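Local structure of UL144 (Macacine herpesvirus 1, 6NYP) at residues Pro16-Gly21 with Thr34-Cys39; Glu6-Gly11 with Ser46-Cys51. The protein is a viral TNF receptor-like glycoprotein, an HVEM relative that probably binds the inhibitory receptor BTLA through its cysteine-rich modules. All coordinates share one frame; numbering follows the deposited sequence.

Contact 1. Residues Pro16-Gly21 with Thr34-Cys39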
loop_
_atom_site.group_PDB
_atom_site.type_symbol
_atom_site.label_atom_id
_atom_site.label_comp_id
_atom_site.label_asym_id
_atom_site.label_seq_id
_atom_site.Cartn_x
_atom_site.Cartn_y
_atom_site.Cartn_z
ATOM N N PRO F 16 6.027 0.691 4.460
ATOM C CA PRO F 16 4.810 -0.032 4.101
ATOM C C PRO F 16 5.132 -1.264 3.260
ATOM O O PRO F 16 6.003 -1.214 2.396
ATOM C CB PRO F 16 4.009 0.968 3.255
ATOM C CG PRO F 16 4.548 2.328 3.657
ATOM C CD PRO F 16 5.995 2.099 4.040
ATOM N N PRO F 17 4.441 -2.403 3.470
ATOM C CA PRO F 17 4.667 -3.588 2.648
ATOM C C PRO F 17 4.032 -3.437 1.259
ATOM O O PRO F 17 3.315 -2.471 1.041
ATOM C CB PRO F 17 4.014 -4.696 3.481
ATOM C CG PRO F 17 2.887 -3.999 4.209
ATOM C CD PRO F 17 3.419 -2.613 4.505
ATOM N N CYS F 18 4.312 -4.392 0.368
ATOM C CA CYS F 18 3.637 -4.541 -0.948
ATOM C C CYS F 18 2.464 -5.519 -0.806
ATOM O O CYS F 18 2.501 -6.371 0.111
ATOM C CB CYS F 18 4.621 -5.039 -2.002
ATOM S SG CYS F 18 5.922 -3.848 -2.423
ATOM N N LYS F 19 1.462 -5.409 -1.682
ATOM C CA LYS F 19 0.344 -6.389 -1.784
ATOM C C LYS F 19 0.884 -7.697 -2.385
ATOM O O LYS F 19 1.992 -7.677 -2.953
ATOM C CB LYS F 19 -0.821 -5.808 -2.592
ATOM C CG LYS F 19 -1.510 -4.609 -1.958
ATOM C CD LYS F 19 -2.758 -4.163 -2.697
ATOM C CE LYS F 19 -3.637 -3.235 -1.881
ATOM N NZ LYS F 19 -3.058 -1.878 -1.730
ATOM N N GLN F 20 0.108 -8.776 -2.283
ATOM C CA GLN F 20 0.557 -10.189 -2.439
ATOM C C GLN F 20 1.355 -10.411 -3.732
ATOM O O GLN F 20 2.463 -10.992 -3.642
ATOM C CB GLN F 20 -0.658 -11.115 -2.379
ATOM C CG GLN F 20 -1.247 -11.225 -0.982
ATOM C CD GLN F 20 -1.883 -12.574 -0.762
ATOM O OE1 GLN F 20 -2.756 -12.994 -1.518
ATOM N NE2 GLN F 20 -1.416 -13.266 0.265
ATOM N N GLY F 21 0.833 -9.982 -4.883
ATOM C CA GLY F 21 1.419 -10.310 -6.200
ATOM C C GLY F 21 2.541 -9.380 -6.627
ATOM O O GLY F 21 2.869 -9.386 -7.817
ATOM N N THR F 34 6.785 3.397 -0.522
ATOM C CA THR F 34 7.387 2.196 -1.153
ATOM C C THR F 34 6.804 2.059 -2.563
ATOM O O THR F 34 5.601 2.324 -2.707
ATOM C CB THR F 34 7.020 0.929 -0.371
ATOM O OG1 THR F 34 7.217 1.145 1.030
ATOM C CG2 THR F 34 7.794 -0.289 -0.819
ATOM N N THR F 35 7.615 1.694 -3.556
ATOM C CA THR F 35 7.154 1.382 -4.939
ATOM C C THR F 35 7.150 -0.142 -5.101
ATOM O O THR F 35 8.180 -0.782 -4.762
ATOM C CB THR F 35 8.012 2.089 -5.997
ATOM O OG1 THR F 35 8.107 3.473 -5.662
ATOM C CG2 THR F 35 7.459 1.958 -7.395
ATOM N N CYS F 36 6.019 -0.699 -5.538
ATOM C CA CYS F 36 5.815 -2.154 -5.774
ATOM C C CYS F 36 5.489 -2.383 -7.249
ATOM O O CYS F 36 4.816 -1.517 -7.838
ATOM C CB CYS F 36 4.684 -2.692 -4.910
ATOM S SG CYS F 36 4.889 -2.249 -3.170
ATOM N N THR F 37 5.970 -3.484 -7.829
ATOM C CA THR F 37 5.664 -3.877 -9.230
ATOM C C THR F 37 5.105 -5.305 -9.236
ATOM O O THR F 37 5.594 -6.140 -8.445
ATOM C CB THR F 37 6.877 -3.681 -10.152
ATOM O OG1 THR F 37 7.341 -2.338 -10.015
ATOM C CG2 THR F 37 6.556 -3.935 -11.608
ATOM N N LEU F 38 4.073 -5.524 -10.052
ATOM C CA LEU F 38 3.401 -6.826 -10.302
ATOM C C LEU F 38 4.419 -7.862 -10.791
ATOM O O LEU F 38 5.005 -7.646 -11.855
ATOM C CB LEU F 38 2.301 -6.586 -11.342
ATOM C CG LEU F 38 1.252 -7.685 -11.512
ATOM C CD1 LEU F 38 0.555 -8.014 -10.197
ATOM C CD2 LEU F 38 0.233 -7.270 -12.568
ATOM N N CYS F 39 4.610 -8.946 -10.037
ATOM C CA CYS F 39 5.258 -10.193 -10.532
ATOM C C CYS F 39 4.400 -10.758 -11.660
ATOM O O CYS F 39 3.209 -10.975 -11.464
ATOM C CB CYS F 39 5.428 -11.234 -9.430
ATOM S SG CYS F 39 6.896 -11.001 -8.394
#
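The disulfide between Cys18 and Cys36 ties a loop to a strand in the N-terminal cysteine-rich module, which has no helix and relies on cystines for its form. Residues Pro16-Gly21 lie in a loop and Thr34-Cys39 mostly in strand 34-38, and their end-to-end directions differ by only 9°. Cys18 SG and Cys36 SG are 2.0 Å apart, with a left-handed twist about the S-S bond (chi3 -86°). Each sulfur stands anti to its own carbonyl carbon, beside the backbone N, and the CB atoms of Cys18 and Cys36 are 3.7 Å apart. Such covalent crosslinks are the hallmark of TNF receptor modules; here a hydrogen bond lies on each side of the cystine along the paired segments. At the Pro16 end, Thr34 OG1 donates to Pro16 O at 3.0 Å, lying in the carbonyl plane on a lone pair. The same oxygen touches the proline ring, with Thr34 OG1 3.4 Å from Pro16 CD. On the Gly21 side, Cys39 N donates to Gly21 O over 2.9 Å in a moderately bent bond, its N-H...O angle 146°. Leu38 CD1 approaches that carbonyl, 3.6 Å from Gly21 O. Thr35 and Thr37 pair with strand 22-26. Thr34 to Thr37 also form an antiparallel ladder with another protein's chain, extending the sheet across that interface, and Thr37 OG1 bonds to a polar side chain there.

Contact 2. Residues Glu6-Gly11 with Ser46-Cys51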
loop_
_atom_site.group_PDB
_atom_site.type_symbol
_atom_site.label_atom_id
_atom_site.label_comp_id
_atom_site.label_asym_id
_atom_site.label_seq_id
_atom_site.Cartn_x
_atom_site.Cartn_y
_atom_site.Cartn_z
ATOM N N GLU F 6 2.635 -3.828 11.001
ATOM C CA GLU F 6 2.031 -3.485 9.683
ATOM C C GLU F 6 3.115 -3.058 8.681
ATOM O O GLU F 6 2.769 -2.894 7.499
ATOM C CB GLU F 6 0.964 -2.396 9.826
ATOM C CG GLU F 6 1.512 -1.022 10.185
ATOM C CD GLU F 6 1.281 -0.614 11.632
ATOM O OE1 GLU F 6 1.436 -1.482 12.518
ATOM O OE2 GLU F 6 0.939 0.571 11.874
ATOM N N GLU F 7 4.365 -2.868 9.125
ATOM C CA GLU F 7 5.503 -2.416 8.271
ATOM C C GLU F 7 6.426 -3.600 7.973
ATOM O O GLU F 7 6.186 -4.696 8.510
ATOM C CB GLU F 7 6.333 -1.317 8.942
ATOM C CG GLU F 7 5.510 -0.266 9.660
ATOM C CD GLU F 7 6.344 0.862 10.238
ATOM O OE1 GLU F 7 6.431 1.916 9.574
ATOM O OE2 GLU F 7 6.914 0.683 11.345
ATOM N N VAL F 8 7.452 -3.353 7.156
ATOM C CA VAL F 8 8.522 -4.320 6.772
ATOM C C VAL F 8 9.848 -3.551 6.719
ATOM O O VAL F 8 9.842 -2.416 6.209
ATOM C CB VAL F 8 8.194 -5.003 5.430
ATOM C CG1 VAL F 8 7.940 -3.999 4.311
ATOM C CG2 VAL F 8 9.265 -6.000 5.026
ATOM N N GLN F 9 10.922 -4.126 7.272
ATOM C CA GLN F 9 12.299 -3.568 7.184
ATOM C C GLN F 9 12.791 -3.749 5.748
ATOM O O GLN F 9 12.834 -4.904 5.291
ATOM C CB GLN F 9 13.270 -4.255 8.152
ATOM C CG GLN F 9 13.526 -3.464 9.429
ATOM C CD GLN F 9 14.954 -3.524 9.917
ATOM O OE1 GLN F 9 15.638 -4.533 9.768
ATOM N NE2 GLN F 9 15.412 -2.435 10.515
ATOM N N LEU F 10 13.137 -2.655 5.065
ATOM C CA LEU F 10 13.683 -2.710 3.682
ATOM C C LEU F 10 15.207 -2.526 3.714
ATOM O O LEU F 10 15.913 -3.523 3.448
ATOM C CB LEU F 10 12.967 -1.683 2.801
ATOM C CG LEU F 10 11.518 -2.028 2.433
ATOM C CD1 LEU F 10 10.992 -1.107 1.343
ATOM C CD2 LEU F 10 11.375 -3.478 1.994
ATOM N N GLY F 11 15.711 -1.340 4.065
ATOM C CA GLY F 11 17.133 -1.161 4.423
ATOM C C GLY F 11 17.308 -1.269 5.928
ATOM O O GLY F 11 16.914 -2.309 6.495
ATOM N N SER F 46 9.431 -14.090 -4.327
ATOM C CA SER F 46 10.429 -15.009 -3.719
ATOM C C SER F 46 11.008 -14.404 -2.435
ATOM O O SER F 46 10.804 -14.988 -1.360
ATOM C CB SER F 46 11.500 -15.342 -4.724
ATOM O OG SER F 46 12.485 -16.197 -4.161
ATOM N N GLY F 47 11.702 -13.270 -2.547
ATOM C CA GLY F 47 12.077 -12.421 -1.402
ATOM C C GLY F 47 11.162 -11.214 -1.337
ATOM O O GLY F 47 10.009 -11.323 -1.785
ATOM N N LEU F 48 11.660 -10.094 -0.816
ATOM C CA LEU F 48 10.967 -8.780 -0.896
ATOM C C LEU F 48 11.004 -8.288 -2.348
ATOM O O LEU F 48 10.031 -7.640 -2.783
ATOM C CB LEU F 48 11.643 -7.785 0.050
ATOM C CG LEU F 48 11.477 -8.084 1.542
ATOM C CD1 LEU F 48 12.455 -7.271 2.378
ATOM C CD2 LEU F 48 10.048 -7.836 2.007
ATOM N N TYR F 49 12.075 -8.615 -3.082
ATOM C CA TYR F 49 12.543 -7.875 -4.286
ATOM C C TYR F 49 12.541 -8.744 -5.559
ATOM O O TYR F 49 12.711 -8.158 -6.651
ATOM C CB TYR F 49 13.960 -7.344 -4.045
ATOM C CG TYR F 49 14.164 -6.524 -2.793
ATOM C CD1 TYR F 49 13.749 -5.204 -2.725
ATOM C CD2 TYR F 49 14.801 -7.058 -1.683
ATOM C CE1 TYR F 49 13.930 -4.448 -1.576
ATOM C CE2 TYR F 49 15.019 -6.307 -0.538
ATOM C CZ TYR F 49 14.570 -5.000 -0.479
ATOM O OH TYR F 49 14.758 -4.264 0.656
ATOM N N GLN F 50 12.396 -10.074 -5.457
ATOM C CA GLN F 50 12.585 -11.016 -6.600
ATOM C C GLN F 50 11.253 -11.681 -6.983
ATOM O O GLN F 50 10.528 -12.110 -6.073
ATOM C CB GLN F 50 13.627 -12.089 -6.254
ATOM C CG GLN F 50 15.038 -11.830 -6.787
ATOM C CD GLN F 50 15.910 -10.987 -5.886
ATOM O OE1 GLN F 50 15.765 -10.957 -4.663
ATOM N NE2 GLN F 50 16.856 -10.303 -6.500
ATOM N N CYS F 51 10.969 -11.780 -8.284
ATOM C CA CYS F 51 9.991 -12.737 -8.877
ATOM C C CYS F 51 10.749 -13.971 -9.382
ATOM O O CYS F 51 11.560 -13.815 -10.320
ATOM C CB CYS F 51 9.221 -12.143 -10.054
ATOM S SG CYS F 51 8.411 -10.561 -9.707
#
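Leu48 spreads its two methyls over residues Val8 to Leu10, one on a valine and the other between a carbonyl and a second leucine. Its CG lies anti to the carbonyl carbon and its CD1 lies anti to CA (chi2 166°), an arrangement that carries CD1 to 3.8 Å from Gln9 O and 4.0 Å from Leu10 CD2. The other branch, Leu48 CD2, meets Val8 CG2 at 3.6 Å, the two side chains sliding past each other in opposite directions. In Val8, CG1 occupies the crowded position between backbone N and carbonyl carbon (chi1 55°), which leaves CG2 anti to N and available to Leu48. The contact thus joins the short hairpin of strands 8-9 and 14-15 to a loop between strands 43-45 and 51-53 that belongs to the TNFR cysteine-rich region. Ser46 N bonds to Gln50 O at 2.9 Å, closing that loop on itself. Tyr49 brings its hydroxyl end to Leu10: Leu10 CD2 lies 3.7 Å from Tyr49 OH and 4.3 Å from Tyr49 CZ, approaching the ring obliquely. Leu10 O is also 3.1 Å from Tyr49 OH. The ring is flanked within its own loop, since Leu48 CB sits 3.6 Å above its plane, offset toward the rim. Leu10 and Tyr49 both touch Val24 of strand 22-26, and Leu48 makes a backbone hydrogen bond with that same residue.

Contact 1 is the more buried of the two, with four of its nine touching residues buried and 316 Å² covered; contact 2 lies at the surface, with none of five buried and 178 Å². The first is held by a cystine and hydrogen bonds, the second rests on methyl groups and a tyrosine side chain. Contact 1 is nested along the chain inside the loop that contact 2 closes, and their centres are 9 Å apart. They join directly through the Cys39-Cys51 disulfide and, at the other end, where Val8 CG1 packs on Pro16 and Pro17. Strand 22-26 backs both, with Cys18 of contact 1 also touching Val24.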